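Local coordinates for DUF1460 domain-containing protein (Legionella pneumophila subsp. pneumophila, PDB 2IM9) that is of unknown function but belongs to an N-acetylmuramoyl-L-alanine amidase-like family of the papain-type peptidase clan, and so possibly acts on cell-wall peptides, at residues E32-S37 / P86-D91; L71-E76 / G92-T97; R148-D153 / Q315-E320. All blocks are in the same frame, centred on the assembly; numbering follows the deposited sequence.

Contact 1 (E32-S37 / P86-D91); sequences EQANSS and PRYRVD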
ATOM      1  N   GLU A  32     -15.412 -14.744  -6.463  1.00 17.80           N
ATOM      2  CA  GLU A  32     -16.109 -15.902  -5.887  1.00 19.05           C
ATOM      3  C   GLU A  32     -15.129 -16.849  -5.244  1.00 19.02           C
ATOM      4  O   GLU A  32     -15.400 -17.380  -4.154  1.00 19.40           O
ATOM      5  CB  GLU A  32     -16.953 -16.654  -6.928  1.00 19.74           C
ATOM      6  CG  GLU A  32     -18.252 -15.954  -7.268  1.00 22.25           C
ATOM      7  N   GLN A  33     -13.992 -17.062  -5.904  1.00 18.98           N
ATOM      8  CA  GLN A  33     -12.907 -17.872  -5.334  1.00 20.38           C
ATOM      9  C   GLN A  33     -12.425 -17.258  -4.024  1.00 18.96           C
ATOM     10  O   GLN A  33     -12.196 -17.973  -3.030  1.00 18.83           O
ATOM     11  CB  GLN A  33     -11.724 -17.978  -6.314  1.00 20.83           C
ATOM     12  CG  GLN A  33     -10.432 -18.529  -5.671  1.00 24.56           C
ATOM     13  CD  GLN A  33      -9.175 -18.404  -6.558  1.00 24.57           C
ATOM     14  OE1 GLN A  33      -8.743 -17.306  -6.940  1.00 25.57           O
ATOM     15  NE2 GLN A  33      -8.578 -19.551  -6.878  1.00 30.95           N
ATOM     16  N   ALA A  34     -12.249 -15.935  -4.026  1.00 17.88           N
ATOM     17  CA  ALA A  34     -11.814 -15.228  -2.813  1.00 17.41           C
ATOM     18  C   ALA A  34     -12.831 -15.342  -1.684  1.00 17.36           C
ATOM     19  O   ALA A  34     -12.442 -15.487  -0.523  1.00 17.28           O
ATOM     20  CB  ALA A  34     -11.533 -13.761  -3.116  1.00 17.63           C
ATOM     21  N   ASN A  35     -14.126 -15.240  -2.006  1.00 17.78           N
ATOM     22  CA  ASN A  35     -15.174 -15.418  -0.988  1.00 17.87           C
ATOM     23  C   ASN A  35     -15.039 -16.766  -0.278  1.00 18.37           C
ATOM     24  O   ASN A  35     -15.114 -16.836   0.950  1.00 17.76           O
ATOM     25  CB  ASN A  35     -16.572 -15.279  -1.608  1.00 17.51           C
ATOM     26  CG  ASN A  35     -16.865 -13.873  -2.074  1.00 17.69           C
ATOM     27  OD1 ASN A  35     -16.235 -12.915  -1.626  1.00 17.86           O
ATOM     28  ND2 ASN A  35     -17.834 -13.738  -2.991  1.00 18.15           N
ATOM     29  N   SER A  36     -14.811 -17.829  -1.046  1.00 18.38           N
ATOM     30  CA  SER A  36     -14.665 -19.162  -0.477  1.00 19.40           C
ATOM     31  C   SER A  36     -13.421 -19.244   0.419  1.00 19.24           C
ATOM     32  O   SER A  36     -13.519 -19.696   1.557  1.00 19.15           O
ATOM     33  CB  SER A  36     -14.669 -20.227  -1.595  1.00 20.65           C
ATOM     34  OG  SER A  36     -14.586 -21.527  -1.048  1.00 22.53           O
ATOM     35  N   SER A  37     -12.279 -18.749  -0.069  1.00 18.57           N
ATOM     36  CA  SER A  37     -11.014 -18.788   0.681  0.50 18.16           C
ATOM     37  C   SER A  37     -11.028 -17.950   1.958  1.00 18.56           C
ATOM     38  O   SER A  37     -10.510 -18.373   3.002  1.00 18.82           O
ATOM     39  CB  SER A  37      -9.856 -18.333  -0.210  0.50 18.32           C
ATOM     40  OG  SER A  37      -9.667 -19.246  -1.270  0.50 16.59           O
ATOM     41  N   PRO A  86     -11.119  -7.163 -10.335  1.00 14.73           N
ATOM     42  CA  PRO A  86     -11.886  -7.552  -9.150  1.00 14.22           C
ATOM     43  C   PRO A  86     -11.671  -6.588  -7.985  1.00 13.99           C
ATOM     44  O   PRO A  86     -10.627  -5.933  -7.886  1.00 14.56           O
ATOM     45  CB  PRO A  86     -11.330  -8.930  -8.771  1.00 15.25           C
ATOM     46  CG  PRO A  86     -10.122  -9.150  -9.611  1.00 15.52           C
ATOM     47  CD  PRO A  86     -10.090  -8.154 -10.718  1.00 15.21           C
ATOM     48  N   ARG A  87     -12.653  -6.534  -7.091  1.00 13.04           N
ATOM     49  CA  ARG A  87     -12.562  -5.703  -5.895  1.00 13.64           C
ATOM     50  C   ARG A  87     -11.611  -6.254  -4.836  1.00 13.79           C
ATOM     51  O   ARG A  87     -11.057  -5.497  -4.015  1.00 13.47           O
ATOM     52  CB  ARG A  87     -13.967  -5.540  -5.313  1.00 13.43           C
ATOM     53  CG  ARG A  87     -14.773  -4.609  -6.203  1.00 14.28           C
ATOM     54  CD  ARG A  87     -16.248  -4.688  -5.898  1.00 15.77           C
ATOM     55  NE  ARG A  87     -16.798  -5.964  -6.336  1.00 15.63           N
ATOM     56  CZ  ARG A  87     -18.073  -6.286  -6.218  1.00 14.70           C
ATOM     57  NH1 ARG A  87     -18.906  -5.403  -5.660  1.00 16.43           N
ATOM     58  NH2 ARG A  87     -18.495  -7.469  -6.663  1.00 14.05           N
ATOM     59  N   TYR A  88     -11.448  -7.576  -4.845  1.00 14.09           N
ATOM     60  CA  TYR A  88     -10.483  -8.287  -3.993  1.00 13.86           C
ATOM     61  C   TYR A  88     -10.224  -9.666  -4.615  1.00 13.71           C
ATOM     62  O   TYR A  88     -11.021 -10.161  -5.426  1.00 13.28           O
ATOM     63  CB  TYR A  88     -10.999  -8.454  -2.556  1.00 14.84           C
ATOM     64  CG  TYR A  88     -12.411  -9.004  -2.511  1.00 16.22           C
ATOM     65  CD1 TYR A  88     -12.643 -10.386  -2.459  1.00 16.22           C
ATOM     66  CD2 TYR A  88     -13.511  -8.138  -2.536  1.00 18.09           C
ATOM     67  CE1 TYR A  88     -13.945 -10.905  -2.435  1.00 17.63           C
ATOM     68  CE2 TYR A  88     -14.811  -8.626  -2.509  1.00 17.81           C
ATOM     69  CZ  TYR A  88     -15.025 -10.012  -2.462  1.00 17.23           C
ATOM     70  OH  TYR A  88     -16.314 -10.491  -2.437  1.00 20.60           O
ATOM     71  N   ARG A  89      -9.089 -10.256  -4.267  1.00 13.30           N
ATOM     72  CA  ARG A  89      -8.705 -11.552  -4.824  1.00 13.83           C
ATOM     73  C   ARG A  89      -7.647 -12.204  -3.962  1.00 14.47           C
ATOM     74  O   ARG A  89      -6.990 -11.531  -3.153  1.00 14.91           O
ATOM     75  CB  ARG A  89      -8.183 -11.379  -6.259  1.00 13.83           C
ATOM     76  CG  ARG A  89      -6.882 -10.592  -6.352  1.00 13.65           C
ATOM     77  CD  ARG A  89      -6.656 -10.048  -7.744  1.00 15.55           C
ATOM     78  NE  ARG A  89      -6.561 -11.121  -8.759  1.00 15.49           N
ATOM     79  CZ  ARG A  89      -6.449 -10.911 -10.075  1.00 17.56           C
ATOM     80  NH1 ARG A  89      -6.434  -9.680 -10.568  1.00 18.15           N
ATOM     81  NH2 ARG A  89      -6.374 -11.953 -10.919  1.00 17.81           N
ATOM     82  N   VAL A  90      -7.462 -13.511  -4.139  1.00 14.73           N
ATOM     83  CA  VAL A  90      -6.428 -14.224  -3.367  1.00 16.52           C
ATOM     84  C   VAL A  90      -5.394 -14.902  -4.254  1.00 16.88           C
ATOM     85  O   VAL A  90      -4.531 -15.630  -3.749  1.00 19.04           O
ATOM     86  CB  VAL A  90      -7.051 -15.271  -2.424  1.00 16.13           C
ATOM     87  CG1 VAL A  90      -7.871 -14.571  -1.326  1.00 16.22           C
ATOM     88  CG2 VAL A  90      -7.917 -16.267  -3.216  1.00 16.17           C
ATOM     89  N   ASP A  91      -5.487 -14.680  -5.558  1.00 17.98           N
ATOM     90  CA  ASP A  91      -4.635 -15.361  -6.545  1.00 18.68           C
ATOM     91  C   ASP A  91      -3.460 -14.494  -7.031  1.00 18.45           C
ATOM     92  O   ASP A  91      -2.623 -14.951  -7.806  1.00 18.40           O
ATOM     93  CB  ASP A  91      -5.473 -15.806  -7.751  1.00 19.55           C
ATOM     94  CG  ASP A  91      -6.013 -14.631  -8.546  1.00 21.45           C
ATOM     95  OD1 ASP A  91      -6.443 -13.645  -7.915  1.00 21.25           O
ATOM     96  OD2 ASP A  91      -5.999 -14.672  -9.793  1.00 24.27           O
TER
HETATM   97  O   HOH W   1      -9.350 -14.899  -5.889  1.00 15.21           O
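Val90, Ala34 and Tyr88 carry this contact, with helix 27-45 on one side and a loop on the other. Ala34 points its methyl group at the loop, where it meets both other residues. Its CB touches Tyr88 CD1 at 3.6 Å, at the edge of the ring and near its plane. The same CB lies 4.2 Å from Val90 CG1. The second methyl of Val90 goes to the helix backbone, with CG2 4.1 Å from Ala34 CA. It also packs against Gln33.

Tyr88 CG lies between the backbone N and the carbonyl carbon (chi1 49°), and from there the ring runs past Ala34 and brings its hydroxyl to Asn35. Tyr88 OH donates to Asn35 OD1 at 2.6 Å. The donor lies in the carbonyl plane, on a lone pair, with a C=O...donor angle of 127°. Amide and ring planes are turned 43° apart, and the two side chains cross at about a right angle. The hydroxyl also bonds Gln115, from helix 111-122, so the ring tip is held from two helices.

A water adds a polar link beside the apolar patch. It donates to Gln33 OE1 at 2.7 Å and accepts from Val90 N at 2.9 Å. The water thus joins the helix side chain to the loop backbone. Further along the loop, Arg89 grips Asp91 side-on, with Arg89 NE 2.7 Å from Asp91 OD1. The NH2 group takes the other oxygen, and this salt bridge braces the chain on both sides of Val90.

The whole is helix-on-loop packing: the N-terminal helix 27-45 docks with Ala34 at the centre, and Gln33, Asn35 and Ser37 around it, on the loop that leads into helix 95-107.

Contact 2 (L71-E76 / G92-T97); sequences LGSLGE and GFDCDT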
ATOM      1  N   LEU A  71       0.573  -6.801 -11.441  1.00 18.32           N
ATOM      2  CA  LEU A  71       0.552  -5.348 -11.437  1.00 19.56           C
ATOM      3  C   LEU A  71      -0.887  -4.844 -11.530  1.00 18.69           C
ATOM      4  O   LEU A  71      -1.638  -5.293 -12.395  1.00 19.30           O
ATOM      5  CB  LEU A  71       1.344  -4.815 -12.624  1.00 20.78           C
ATOM      6  CG  LEU A  71       1.427  -3.297 -12.711  1.00 22.00           C
ATOM      7  CD1 LEU A  71       2.118  -2.715 -11.482  1.00 25.47           C
ATOM      8  CD2 LEU A  71       2.136  -2.893 -14.002  1.00 25.38           C
ATOM      9  N   GLY A  72      -1.273  -3.932 -10.636  1.00 18.71           N
ATOM     10  CA  GLY A  72      -2.635  -3.362 -10.672  1.00 17.40           C
ATOM     11  C   GLY A  72      -3.686  -4.448 -10.455  1.00 17.31           C
ATOM     12  O   GLY A  72      -4.595  -4.624 -11.262  1.00 17.64           O
ATOM     13  N   SER A  73      -3.547  -5.184  -9.360  1.00 16.37           N
ATOM     14  CA  SER A  73      -4.335  -6.401  -9.116  1.00 16.19           C
ATOM     15  C   SER A  73      -5.842  -6.178  -9.007  1.00 15.25           C
ATOM     16  O   SER A  73      -6.623  -7.077  -9.324  1.00 14.78           O
ATOM     17  CB  SER A  73      -3.856  -7.080  -7.834  1.00 16.74           C
ATOM     18  OG  SER A  73      -2.710  -7.902  -8.090  1.00 21.03           O
ATOM     19  N   LEU A  74      -6.237  -5.004  -8.505  1.00 14.25           N
ATOM     20  CA  LEU A  74      -7.644  -4.738  -8.164  1.00 13.49           C
ATOM     21  C   LEU A  74      -8.203  -3.564  -8.938  1.00 14.22           C
ATOM     22  O   LEU A  74      -7.464  -2.644  -9.329  1.00 15.41           O
ATOM     23  CB  LEU A  74      -7.782  -4.448  -6.656  1.00 13.80           C
ATOM     24  CG  LEU A  74      -7.314  -5.583  -5.730  1.00 12.20           C
ATOM     25  CD1 LEU A  74      -7.588  -5.259  -4.243  1.00 11.05           C
ATOM     26  CD2 LEU A  74      -8.018  -6.872  -6.120  1.00 12.83           C
ATOM     27  N   GLY A  75      -9.519  -3.585  -9.122  1.00 13.54           N
ATOM     28  CA  GLY A  75     -10.244  -2.465  -9.702  1.00 14.91           C
ATOM     29  C   GLY A  75     -11.519  -2.181  -8.919  1.00 14.90           C
ATOM     30  O   GLY A  75     -11.572  -2.351  -7.688  1.00 15.88           O
ATOM     31  N   GLU A  76     -12.548  -1.714  -9.624  1.00 14.92           N
ATOM     32  CA  GLU A  76     -13.823  -1.384  -8.988  1.00 15.17           C
ATOM     33  C   GLU A  76     -14.843  -2.519  -9.123  1.00 15.75           C
ATOM     34  O   GLU A  76     -15.959  -2.412  -8.609  1.00 15.67           O
ATOM     35  CB  GLU A  76     -14.386  -0.073  -9.543  1.00 15.86           C
ATOM     36  CG  GLU A  76     -13.818   1.178  -8.855  1.00 15.10           C
ATOM     37  CD  GLU A  76     -12.320   1.339  -9.083  1.00 18.48           C
ATOM     38  OE1 GLU A  76     -11.910   1.582 -10.247  1.00 15.51           O
ATOM     39  OE2 GLU A  76     -11.559   1.202  -8.098  1.00 18.00           O
ATOM     40  N   GLY A  92      -3.401 -13.241  -6.585  1.00 17.51           N
ATOM     41  CA  GLY A  92      -2.350 -12.330  -7.048  1.00 16.61           C
ATOM     42  C   GLY A  92      -2.432 -11.020  -6.291  1.00 16.66           C
ATOM     43  O   GLY A  92      -3.512 -10.657  -5.825  1.00 15.05           O
ATOM     44  N   PHE A  93      -1.296 -10.336  -6.170  1.00 15.63           N
ATOM     45  CA  PHE A  93      -1.196  -9.049  -5.481  1.00 15.54           C
ATOM     46  C   PHE A  93      -0.188  -8.133  -6.138  1.00 15.86           C
ATOM     47  O   PHE A  93       0.785  -8.611  -6.734  1.00 15.59           O
ATOM     48  CB  PHE A  93      -0.696  -9.259  -4.049  1.00 15.32           C
ATOM     49  CG  PHE A  93      -1.638 -10.042  -3.182  1.00 15.03           C
ATOM     50  CD1 PHE A  93      -2.764  -9.440  -2.634  1.00 14.79           C
ATOM     51  CD2 PHE A  93      -1.389 -11.393  -2.914  1.00 16.16           C
ATOM     52  CE1 PHE A  93      -3.653 -10.172  -1.830  1.00 14.90           C
ATOM     53  CE2 PHE A  93      -2.252 -12.127  -2.111  1.00 15.52           C
ATOM     54  CZ  PHE A  93      -3.393 -11.506  -1.559  1.00 15.90           C
ATOM     55  N   ASP A  94      -0.378  -6.819  -5.984  1.00 14.79           N
ATOM     56  CA  ASP A  94       0.738  -5.898  -6.165  1.00 15.51           C
ATOM     57  C   ASP A  94       1.115  -5.333  -4.788  1.00 14.44           C
ATOM     58  O   ASP A  94       0.542  -5.752  -3.778  1.00 13.85           O
ATOM     59  CB  ASP A  94       0.439  -4.826  -7.210  1.00 15.73           C
ATOM     60  CG  ASP A  94      -0.686  -3.913  -6.821  1.00 18.80           C
ATOM     61  OD1 ASP A  94      -0.732  -3.454  -5.656  1.00 18.55           O
ATOM     62  OD2 ASP A  94      -1.514  -3.600  -7.716  1.00 22.51           O
ATOM     63  N   CYS A  95       2.087  -4.427  -4.701  1.00 14.93           N
ATOM     64  CA  CYS A  95       2.534  -4.050  -3.363  1.00 15.59           C
ATOM     65  C   CYS A  95       1.416  -3.398  -2.558  1.00 15.30           C
ATOM     66  O   CYS A  95       1.289  -3.643  -1.352  1.00 16.34           O
ATOM     67  CB  CYS A  95       3.774  -3.152  -3.380  1.00 15.90           C
ATOM     68  SG  CYS A  95       3.532  -1.556  -4.124  1.00 21.78           S
ATOM     69  N   ASP A  96       0.599  -2.588  -3.235  1.00 15.86           N
ATOM     70  CA  ASP A  96      -0.488  -1.841  -2.586  1.00 15.99           C
ATOM     71  C   ASP A  96      -1.647  -2.752  -2.213  1.00 14.76           C
ATOM     72  O   ASP A  96      -2.168  -2.669  -1.111  1.00 14.53           O
ATOM     73  CB  ASP A  96      -1.030  -0.750  -3.529  1.00 17.39           C
ATOM     74  CG  ASP A  96       0.047   0.177  -4.042  1.00 22.93           C
ATOM     75  OD1 ASP A  96       0.770   0.756  -3.220  1.00 28.16           O
ATOM     76  OD2 ASP A  96       0.155   0.335  -5.281  1.00 28.63           O
ATOM     77  N   THR A  97      -2.063  -3.612  -3.135  1.00 13.80           N
ATOM     78  CA  THR A  97      -3.199  -4.491  -2.860  1.00 14.36           C
ATOM     79  C   THR A  97      -2.867  -5.546  -1.798  1.00 14.21           C
ATOM     80  O   THR A  97      -3.753  -5.974  -1.043  1.00 14.62           O
ATOM     81  CB  THR A  97      -3.787  -5.126  -4.137  1.00 14.80           C
ATOM     82  OG1 THR A  97      -2.890  -6.118  -4.647  1.00 15.77           O
ATOM     83  CG2 THR A  97      -4.029  -4.048  -5.225  1.00 15.69           C
TER
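Asp94 OD1 takes two N-H groups from its own helix, while the other oxygen of the carboxylate reaches across to Ser73. Ser73 N donates to Asp94 OD2 at 3.1 Å. The N-H...acceptor angle is 156°, and the donor stands above the carboxylate plane, 39° out of it. On the helix side, Thr97 N donates to Asp94 OD1 at 2.9 Å. A weak bond from Asp96 N reaches the same oxygen. The carboxylate thus caps the helix and holds the loop 71-76 at once. Asp94 CG lies between the backbone N and the carbonyl carbon (chi1 64°), and the carboxylate it carries meets both the helix start and Ser73.

Thr97 returns the bond. Asp94 N donates to Thr97 OG1 at 2.9 Å, which closes a reciprocal pair. The two branches of Thr97 meet different loop residues. Its OG1 lies 3.5 Å from Ser73 CB. Its methyl CG2 packs on Leu74 CG at 3.7 Å, and Leu74 CD1 touches Thr97 CB as well. The two side chains cross obliquely.

Ser73 OG presses against the backbone of the other segment, 3.2 Å from Phe93 C. Its hydrogen bond, however, goes to Ile70 O. Ser73 O accepts from Arg89, so the N, O and OG of Ser73 each have a hydrogen-bond partner within a buried contact.

The reciprocal Asp94 and Thr97 bonds form a capping box at the start of helix 95-107. The first residue of that helix, Cys95, packs on His268 and Leu269 of strand 264-275. A cysteine at a helix start beside a histidine on a sheet strand is consistent with the papain-like fold of this clan, in which such a helix packs against an antiparallel sheet.

Contact 3 (R148-D153 / Q315-E320); sequences RGLLKD and QVVLPE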
ATOM      1  N   ARG A 148      -8.873   8.531   9.770  1.00 25.38           N
ATOM      2  CA  ARG A 148      -9.954   7.705  10.286  1.00 25.57           C
ATOM      3  C   ARG A 148      -9.510   6.746  11.394  1.00 24.43           C
ATOM      4  O   ARG A 148     -10.299   5.939  11.896  1.00 24.80           O
ATOM      5  CB  ARG A 148     -10.662   6.989   9.154  1.00 25.86           C
ATOM      6  CG  ARG A 148      -9.913   5.840   8.591  1.00 26.66           C
ATOM      7  CD  ARG A 148     -10.616   5.392   7.352  1.00 29.62           C
ATOM      8  NE  ARG A 148     -10.002   4.177   6.857  1.00 30.19           N
ATOM      9  CZ  ARG A 148     -10.428   2.952   7.141  1.00 31.55           C
ATOM     10  NH1 ARG A 148     -11.491   2.778   7.910  1.00 30.26           N
ATOM     11  NH2 ARG A 148      -9.787   1.904   6.637  1.00 30.58           N
ATOM     12  N   GLY A 149      -8.246   6.853  11.781  1.00 23.39           N
ATOM     13  CA  GLY A 149      -7.748   6.168  12.969  1.00 21.58           C
ATOM     14  C   GLY A 149      -7.259   4.753  12.770  1.00 20.80           C
ATOM     15  O   GLY A 149      -7.097   4.006  13.742  1.00 20.83           O
ATOM     16  N   LEU A 150      -7.007   4.379  11.515  1.00 19.51           N
ATOM     17  CA  LEU A 150      -6.435   3.065  11.222  1.00 18.66           C
ATOM     18  C   LEU A 150      -4.919   3.036  11.425  1.00 17.88           C
ATOM     19  O   LEU A 150      -4.379   2.070  12.022  1.00 17.80           O
ATOM     20  CB  LEU A 150      -6.790   2.615   9.800  1.00 18.44           C
ATOM     21  CG  LEU A 150      -6.165   1.284   9.370  1.00 19.55           C
ATOM     22  CD1 LEU A 150      -6.559   0.159  10.322  1.00 19.71           C
ATOM     23  CD2 LEU A 150      -6.576   0.928   7.929  1.00 19.66           C
ATOM     24  N   LEU A 151      -4.246   4.073  10.926  1.00 17.23           N
ATOM     25  CA  LEU A 151      -2.781   4.137  10.956  1.00 17.05           C
ATOM     26  C   LEU A 151      -2.266   5.302  11.787  1.00 17.22           C
ATOM     27  O   LEU A 151      -2.935   6.345  11.917  1.00 16.91           O
ATOM     28  CB  LEU A 151      -2.222   4.282   9.530  1.00 17.57           C
ATOM     29  CG  LEU A 151      -2.634   3.208   8.512  1.00 18.69           C
ATOM     30  CD1 LEU A 151      -2.192   3.612   7.108  1.00 17.55           C
ATOM     31  CD2 LEU A 151      -2.068   1.842   8.905  1.00 17.58           C
ATOM     32  N   LYS A 152      -1.061   5.122  12.326  1.00 16.57           N
ATOM     33  CA  LYS A 152      -0.310   6.202  12.956  1.00 17.67           C
ATOM     34  C   LYS A 152       1.110   6.184  12.425  1.00 16.96           C
ATOM     35  O   LYS A 152       1.743   5.144  12.439  1.00 16.84           O
ATOM     36  CB  LYS A 152      -0.263   5.982  14.470  1.00 18.06           C
ATOM     37  CG  LYS A 152       0.464   7.083  15.249  1.00 21.65           C
ATOM     38  CD  LYS A 152       0.286   6.900  16.765  1.00 21.15           C
ATOM     39  CE  LYS A 152       0.855   5.573  17.261  1.00 26.25           C
ATOM     40  NZ  LYS A 152       1.015   5.540  18.754  1.00 29.97           N
ATOM     41  N   ASP A 153       1.610   7.342  12.003  1.00 16.62           N
ATOM     42  CA  ASP A 153       2.982   7.468  11.514  1.00 16.88           C
ATOM     43  C   ASP A 153       3.876   7.572  12.747  1.00 17.22           C
ATOM     44  O   ASP A 153       3.722   8.503  13.564  1.00 17.75           O
ATOM     45  CB  ASP A 153       3.096   8.717  10.625  1.00 17.33           C
ATOM     46  CG  ASP A 153       4.436   8.828   9.896  1.00 18.26           C
ATOM     47  OD1 ASP A 153       5.475   8.482  10.502  1.00 19.96           O
ATOM     48  OD2 ASP A 153       4.453   9.300   8.731  1.00 18.92           O
ATOM     49  N   GLN A 315       4.663   3.163   9.732  1.00 13.97           N
ATOM     50  CA  GLN A 315       3.341   3.365  10.319  1.00 15.36           C
ATOM     51  C   GLN A 315       2.924   2.121  11.077  1.00 15.18           C
ATOM     52  O   GLN A 315       3.351   1.008  10.755  1.00 15.56           O
ATOM     53  CB  GLN A 315       2.326   3.618   9.222  1.00 15.25           C
ATOM     54  CG  GLN A 315       2.480   4.978   8.578  1.00 19.05           C
ATOM     55  CD  GLN A 315       1.447   5.179   7.526  1.00 21.24           C
ATOM     56  OE1 GLN A 315       1.519   4.566   6.449  1.00 23.43           O
ATOM     57  NE2 GLN A 315       0.454   6.017   7.822  1.00 21.74           N
ATOM     58  N   VAL A 316       2.103   2.303  12.104  1.00 16.46           N
ATOM     59  CA  VAL A 316       1.564   1.159  12.840  1.00 16.41           C
ATOM     60  C   VAL A 316       0.048   1.202  12.791  1.00 16.83           C
ATOM     61  O   VAL A 316      -0.541   2.249  12.535  1.00 16.55           O
ATOM     62  CB  VAL A 316       2.024   1.103  14.305  1.00 16.72           C
ATOM     63  CG1 VAL A 316       3.543   0.919  14.391  1.00 18.17           C
ATOM     64  CG2 VAL A 316       1.597   2.366  15.049  1.00 15.91           C
ATOM     65  N   VAL A 317      -0.567   0.043  12.981  1.00 17.02           N
ATOM     66  CA  VAL A 317      -2.015  -0.083  12.963  1.00 17.75           C
ATOM     67  C   VAL A 317      -2.495   0.167  14.390  1.00 18.34           C
ATOM     68  O   VAL A 317      -1.955  -0.411  15.331  1.00 18.83           O
ATOM     69  CB  VAL A 317      -2.440  -1.489  12.497  1.00 17.31           C
ATOM     70  CG1 VAL A 317      -3.960  -1.719  12.690  1.00 18.51           C
ATOM     71  CG2 VAL A 317      -2.027  -1.715  11.055  1.00 18.54           C
ATOM     72  N   LEU A 318      -3.513   1.006  14.538  1.00 19.01           N
ATOM     73  CA  LEU A 318      -3.967   1.413  15.874  1.00 20.22           C
ATOM     74  C   LEU A 318      -5.006   0.485  16.523  1.00 21.33           C
ATOM     75  O   LEU A 318      -4.898   0.173  17.724  1.00 21.83           O
ATOM     76  CB  LEU A 318      -4.500   2.843  15.833  1.00 20.46           C
ATOM     77  CG  LEU A 318      -3.490   3.953  15.569  1.00 21.03           C
ATOM     78  CD1 LEU A 318      -4.230   5.275  15.369  1.00 20.76           C
ATOM     79  CD2 LEU A 318      -2.469   4.034  16.707  1.00 22.42           C
ATOM     80  N   PRO A 319      -6.050   0.087  15.771  1.00 21.99           N
ATOM     81  CA  PRO A 319      -7.045  -0.802  16.387  1.00 22.88           C
ATOM     82  C   PRO A 319      -6.397  -2.034  17.025  1.00 23.97           C
ATOM     83  O   PRO A 319      -5.523  -2.667  16.420  1.00 23.61           O
ATOM     84  CB  PRO A 319      -7.924  -1.207  15.211  1.00 22.49           C
ATOM     85  CG  PRO A 319      -7.820  -0.069  14.278  1.00 22.76           C
ATOM     86  CD  PRO A 319      -6.423   0.435  14.386  1.00 21.87           C
ATOM     87  N   GLU A 320      -6.809  -2.355  18.248  1.00 25.28           N
ATOM     88  CA  GLU A 320      -6.218  -3.472  18.999  1.00 27.58           C
ATOM     89  C   GLU A 320      -6.905  -4.806  18.740  1.00 27.37           C
ATOM     90  O   GLU A 320      -6.292  -5.863  18.878  1.00 26.63           O
ATOM     91  CB  GLU A 320      -6.218  -3.177  20.507  1.00 27.53           C
ATOM     92  CG  GLU A 320      -5.317  -2.001  20.892  1.00 30.64           C
ATOM     93  CD  GLU A 320      -5.242  -1.764  22.389  1.00 31.56           C
ATOM     94  OE1 GLU A 320      -6.308  -1.706  23.055  1.00 37.77           O
ATOM     95  OE2 GLU A 320      -4.108  -1.626  22.899  1.00 37.95           O
TER
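Leu151 and Val317, Lys152 and Val316, and Asp153 and Gln315 pair across two antiparallel strands, 151-153 and 311-317, in the sheet of this papain-clan domain. The strand segments run at 153° to each other. Lys152 with Val316 is the hydrogen-bonded pair. Lys152 N donates to Val316 O at 2.9 Å, and Val316 N returns a bond to Lys152 O of the same length. The pairs before and after it are non-hydrogen-bonded.

Leu318 follows the strand and lies across the partner strand and the turn before it. Its CB rests 3.5 Å from Gly149 O. Its CG is anti to the carbonyl carbon (chi1 -68°) and comes to 4.0 Å from Lys152 CB. The two methyls then part. CD1 stays over the backbone, near Gly149 O and Leu151 O. CD2 meets the lysine chain, 3.7 Å from Lys152 CB and at a similar distance from CE. Lys152 bends at chi3 (61°), and Leu318 crosses it at about a right angle. Lys152 CE also reaches Val316 CG2, so the methylene chain lies over apolar groups on this face.

Leu151 and Val317 point to the other face, where their CD2 and CG2 methyls meet. Leu151 goes on to Trp141 of helix 137-147, and Val317 to Met53 and Ile57 of helix 53-63. Helices therefore cover this side.

Gly149 ends helix 137-147 in a Schellman motif. Its positive phi turns the chain into the strand. Next to it, Leu150 CD1 lies 4.0 Å from Val317 CG1. The pairing runs past the strand end: Leu318 N donates to Leu150 O at 2.9 Å, from a position tilted out of the carbonyl plane.

In the fold
Contact 2 is buried and lies nearest the middle of the chain, with its centre about 9 Å from the chain centre. Contacts 1 and 3 are only partly buried and lie further out. Contacts 1 and 2 touch and cross along the chain. Contact 1 sets the N-terminal helix on loop 86-91, while contact 2 joins loop 71-76 to the start of helix 95-107. Contact 3 stands apart, its centre about 22 Å from that of contact 2, and joins two strands. The chemistry differs accordingly. Contact 1 mixes methyl packing with side-chain and water bonds, contact 2 combines a capping carboxylate with close packing of Leu74 and Ser73 on Thr97, and contact 3 relies on backbone pairing.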